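PDB 5X2E: tegumental protein 20.8 kDa from Clonorchis sinensis, which binds calcium through its calmodulin-like EF-hand domain, one part of a longer tegumental-allergen-like protein. Local coordinates for residues T15-L23 with D45-L54. Numbering follows the deposited sequence.
Sequences TNVISYPEL and DPDNTGSITL. With CA (calcium ion), chain B.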
loop_
_atom_site.group_PDB
_atom_site.type_symbol
_atom_site.label_atom_id
_atom_site.label_comp_id
_atom_site.label_asym_id
_atom_site.label_seq_id
_atom_site.Cartn_x
_atom_site.Cartn_y
_atom_site.Cartn_z
ATOM N N THR A 15 5.555 -7.920 2.125
ATOM C CA THR A 15 6.660 -7.961 1.162
ATOM C C THR A 15 7.098 -6.579 0.707
ATOM O O THR A 15 8.106 -6.465 -0.003
ATOM C CB THR A 15 6.280 -8.793 -0.091
ATOM O OG1 THR A 15 5.136 -8.177 -0.733
ATOM C CG2 THR A 15 5.977 -10.247 0.289
ATOM N N ASN A 16 6.330 -5.547 1.076
ATOM C CA ASN A 16 6.575 -4.180 0.591
ATOM C C ASN A 16 6.410 -4.042 -0.921
ATOM O O ASN A 16 6.864 -3.072 -1.544
ATOM C CB ASN A 16 7.945 -3.672 1.040
ATOM C CG ASN A 16 8.037 -3.580 2.534
ATOM O OD1 ASN A 16 7.202 -2.928 3.166
ATOM N ND2 ASN A 16 9.003 -4.279 3.120
ATOM N N VAL A 17 5.664 -4.983 -1.481
ATOM C CA VAL A 17 5.105 -4.868 -2.804
ATOM C C VAL A 17 3.608 -5.147 -2.658
ATOM O O VAL A 17 3.218 -6.227 -2.188
ATOM C CB VAL A 17 5.728 -5.852 -3.786
ATOM C CG1 VAL A 17 5.122 -5.639 -5.168
ATOM C CG2 VAL A 17 7.263 -5.690 -3.824
ATOM N N ILE A 18 2.784 -4.187 -3.060
ATOM C CA ILE A 18 1.347 -4.370 -3.111
ATOM C C ILE A 18 1.017 -5.055 -4.443
ATOM O O ILE A 18 1.271 -4.535 -5.547
ATOM C CB ILE A 18 0.605 -3.031 -2.956
ATOM C CG1 ILE A 18 0.695 -2.581 -1.492
ATOM C CG2 ILE A 18 -0.835 -3.161 -3.478
ATOM C CD1 ILE A 18 0.050 -1.194 -1.251
ATOM N N SER A 19 0.504 -6.263 -4.355
ATOM C CA SER A 19 0.038 -6.941 -5.537
ATOM C C SER A 19 -1.332 -6.408 -5.939
ATOM O O SER A 19 -2.098 -5.877 -5.102
ATOM C CB SER A 19 -0.031 -8.464 -5.285
ATOM O OG SER A 19 -1.163 -8.740 -4.478
ATOM N N TYR A 20 -1.691 -6.579 -7.200
ATOM C CA TYR A 20 -3.010 -6.164 -7.619
ATOM C C TYR A 20 -4.143 -6.925 -6.861
ATOM O O TYR A 20 -5.090 -6.293 -6.389
ATOM C CB TYR A 20 -3.148 -6.268 -9.121
ATOM C CG TYR A 20 -2.301 -5.300 -9.960
ATOM C CD1 TYR A 20 -1.619 -4.229 -9.401
ATOM C CD2 TYR A 20 -2.206 -5.493 -11.335
ATOM C CE1 TYR A 20 -0.891 -3.344 -10.204
ATOM C CE2 TYR A 20 -1.473 -4.645 -12.131
ATOM C CZ TYR A 20 -0.806 -3.567 -11.566
ATOM O OH TYR A 20 -0.108 -2.728 -12.430
ATOM N N PRO A 21 -4.005 -8.244 -6.602
ATOM C CA PRO A 21 -5.050 -8.873 -5.754
ATOM C C PRO A 21 -5.130 -8.260 -4.337
ATOM O O PRO A 21 -6.252 -8.106 -3.828
ATOM C CB PRO A 21 -4.612 -10.349 -5.702
ATOM C CG PRO A 21 -3.927 -10.535 -7.071
ATOM C CD PRO A 21 -3.150 -9.250 -7.261
ATOM N N GLU A 22 -3.988 -7.926 -3.720
ATOM C CA GLU A 22 -4.018 -7.285 -2.406
ATOM C C GLU A 22 -4.808 -5.985 -2.439
ATOM O O GLU A 22 -5.628 -5.738 -1.564
ATOM C CB GLU A 22 -2.580 -7.004 -1.908
ATOM C CG GLU A 22 -1.895 -8.230 -1.331
ATOM C CD GLU A 22 -0.430 -7.976 -0.964
ATOM O OE1 GLU A 22 0.206 -7.036 -1.502
ATOM O OE2 GLU A 22 0.129 -8.705 -0.115
ATOM N N LEU A 23 -4.541 -5.156 -3.439
ATOM C CA LEU A 23 -5.224 -3.888 -3.598
ATOM C C LEU A 23 -6.719 -4.125 -3.822
ATOM O O LEU A 23 -7.564 -3.492 -3.198
ATOM C CB LEU A 23 -4.591 -3.133 -4.774
ATOM C CG LEU A 23 -5.297 -1.854 -5.209
ATOM C CD1 LEU A 23 -5.291 -0.784 -4.086
ATOM C CD2 LEU A 23 -4.626 -1.347 -6.472
ATOM N N ASP A 45 1.861 2.871 -9.960
ATOM C CA ASP A 45 2.507 1.961 -10.925
ATOM C C ASP A 45 2.436 2.600 -12.305
ATOM O O ASP A 45 1.909 1.995 -13.234
ATOM C CB ASP A 45 1.837 0.568 -10.937
ATOM C CG ASP A 45 2.622 -0.453 -11.751
ATOM O OD1 ASP A 45 3.851 -0.254 -11.972
ATOM O OD2 ASP A 45 2.015 -1.471 -12.176
ATOM N N PRO A 46 2.970 3.834 -12.448
ATOM C CA PRO A 46 2.756 4.549 -13.704
ATOM C C PRO A 46 3.391 3.866 -14.900
ATOM O O PRO A 46 2.864 4.025 -16.008
ATOM C CB PRO A 46 3.414 5.916 -13.441
ATOM C CG PRO A 46 4.432 5.628 -12.364
ATOM C CD PRO A 46 3.761 4.633 -11.489
ATOM N N ASP A 47 4.494 3.151 -14.686
ATOM C CA ASP A 47 5.167 2.418 -15.761
ATOM C C ASP A 47 4.565 1.029 -16.015
ATOM O O ASP A 47 5.081 0.269 -16.834
ATOM C CB ASP A 47 6.656 2.284 -15.450
ATOM C CG ASP A 47 7.372 3.615 -15.479
ATOM O OD1 ASP A 47 8.171 3.891 -14.561
ATOM O OD2 ASP A 47 7.128 4.394 -16.415
ATOM N N ASN A 48 3.492 0.692 -15.299
ATOM C CA ASN A 48 2.753 -0.534 -15.575
ATOM C C ASN A 48 3.634 -1.782 -15.410
ATOM O O ASN A 48 3.720 -2.646 -16.284
ATOM C CB ASN A 48 2.150 -0.466 -16.981
ATOM C CG ASN A 48 1.031 -1.452 -17.184
ATOM O OD1 ASN A 48 0.537 -2.059 -16.233
ATOM N ND2 ASN A 48 0.600 -1.600 -18.426
ATOM N N THR A 49 4.303 -1.853 -14.266
ATOM C CA THR A 49 5.181 -2.967 -13.962
ATOM C C THR A 49 4.386 -4.177 -13.492
ATOM O O THR A 49 4.909 -5.282 -13.453
ATOM C CB THR A 49 6.205 -2.608 -12.862
ATOM O OG1 THR A 49 5.513 -2.369 -11.627
ATOM C CG2 THR A 49 7.008 -1.359 -13.252
ATOM N N GLY A 50 3.144 -3.962 -13.075
ATOM C CA GLY A 50 2.303 -5.051 -12.624
ATOM C C GLY A 50 2.161 -5.171 -11.116
ATOM O O GLY A 50 1.519 -6.102 -10.636
ATOM N N SER A 51 2.753 -4.247 -10.366
ATOM C CA SER A 51 2.608 -4.241 -8.904
ATOM C C SER A 51 3.059 -2.874 -8.407
ATOM O O SER A 51 3.569 -2.050 -9.192
ATOM C CB SER A 51 3.410 -5.340 -8.240
ATOM O OG SER A 51 4.792 -5.154 -8.482
ATOM N N ILE A 52 2.852 -2.626 -7.126
ATOM C CA ILE A 52 3.134 -1.326 -6.550
ATOM C C ILE A 52 4.176 -1.485 -5.463
ATOM O O ILE A 52 3.908 -2.045 -4.406
ATOM C CB ILE A 52 1.847 -0.686 -5.995
ATOM C CG1 ILE A 52 0.880 -0.280 -7.143
ATOM C CG2 ILE A 52 2.198 0.505 -5.099
ATOM C CD1 ILE A 52 -0.551 -0.041 -6.709
ATOM N N THR A 53 5.385 -0.987 -5.682
ATOM C CA THR A 53 6.431 -1.131 -4.673
ATOM C C THR A 53 6.353 -0.034 -3.627
ATOM O O THR A 53 5.868 1.085 -3.879
ATOM C CB THR A 53 7.844 -1.095 -5.303
ATOM O OG1 THR A 53 8.078 0.203 -5.863
ATOM C CG2 THR A 53 7.976 -2.140 -6.391
ATOM N N LEU A 54 6.863 -0.355 -2.448
ATOM C CA LEU A 54 6.992 0.638 -1.398
ATOM C C LEU A 54 7.786 1.857 -1.921
ATOM O O LEU A 54 7.419 3.005 -1.623
ATOM C CB LEU A 54 7.683 0.017 -0.185
ATOM C CG LEU A 54 7.927 0.992 0.946
ATOM C CD1 LEU A 54 6.625 1.612 1.413
ATOM C CD2 LEU A 54 8.611 0.242 2.107
HETATM CA CA CA B . 2.431 -7.813 -0.671
HETATM O O HOH W 1 0.351 -7.780 -8.908
HETATM O O HOH W 2 -1.309 -2.017 -14.695
HETATM O O HOH W 3 2.419 -9.270 -2.508
#
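Tyr-20 holds its CG anti to its own carbonyl carbon (chi1 -67°), and Asp-45 holds its CG anti to the backbone N (chi1 -171°); the two side chains cross at about a right angle, with ring and carboxylate planes 55° apart. Tyr-20 OH donates to Asp-45 OD2 over a very short 2.5 Å. Gly-50 N gives the same oxygen a second bond, on its syn lone pair, while Thr-49 N and Thr-49 OG1 reach Asp-45 OD1 from opposite faces of the carboxylate. Gly-50 suits its place because its positive phi would jam a side chain against the preceding carbonyl; its own O lies 3.5 Å above the plane of the Tyr-20 ring, over the centre.

Beyond the ring runs the short antiparallel beta bridge that joins paired EF-hand loops. Ile-18 N gives to Ile-52 O at 2.8 Å and Ile-52 N to Ile-18 O at 2.9 Å. Apolar and beta-branched, both isoleucines suit a strand facing buried helices: Ile-18 meets Phe-7 and Trp-40, Ile-52 meets Phe-44. Next door, Val-17 lends its carbonyl O to calcium at 2.3 Å. Ser-19 and Glu-22 cap the helix as a capping box, and Glu-22 is long enough to give the metal both oxygens.

A carboxylate fed by four donors should keep its negative charge, probably strengthening the short phenol bond; with the strand pairing, that bond joins loop 45-54 to the calcium-binding loop.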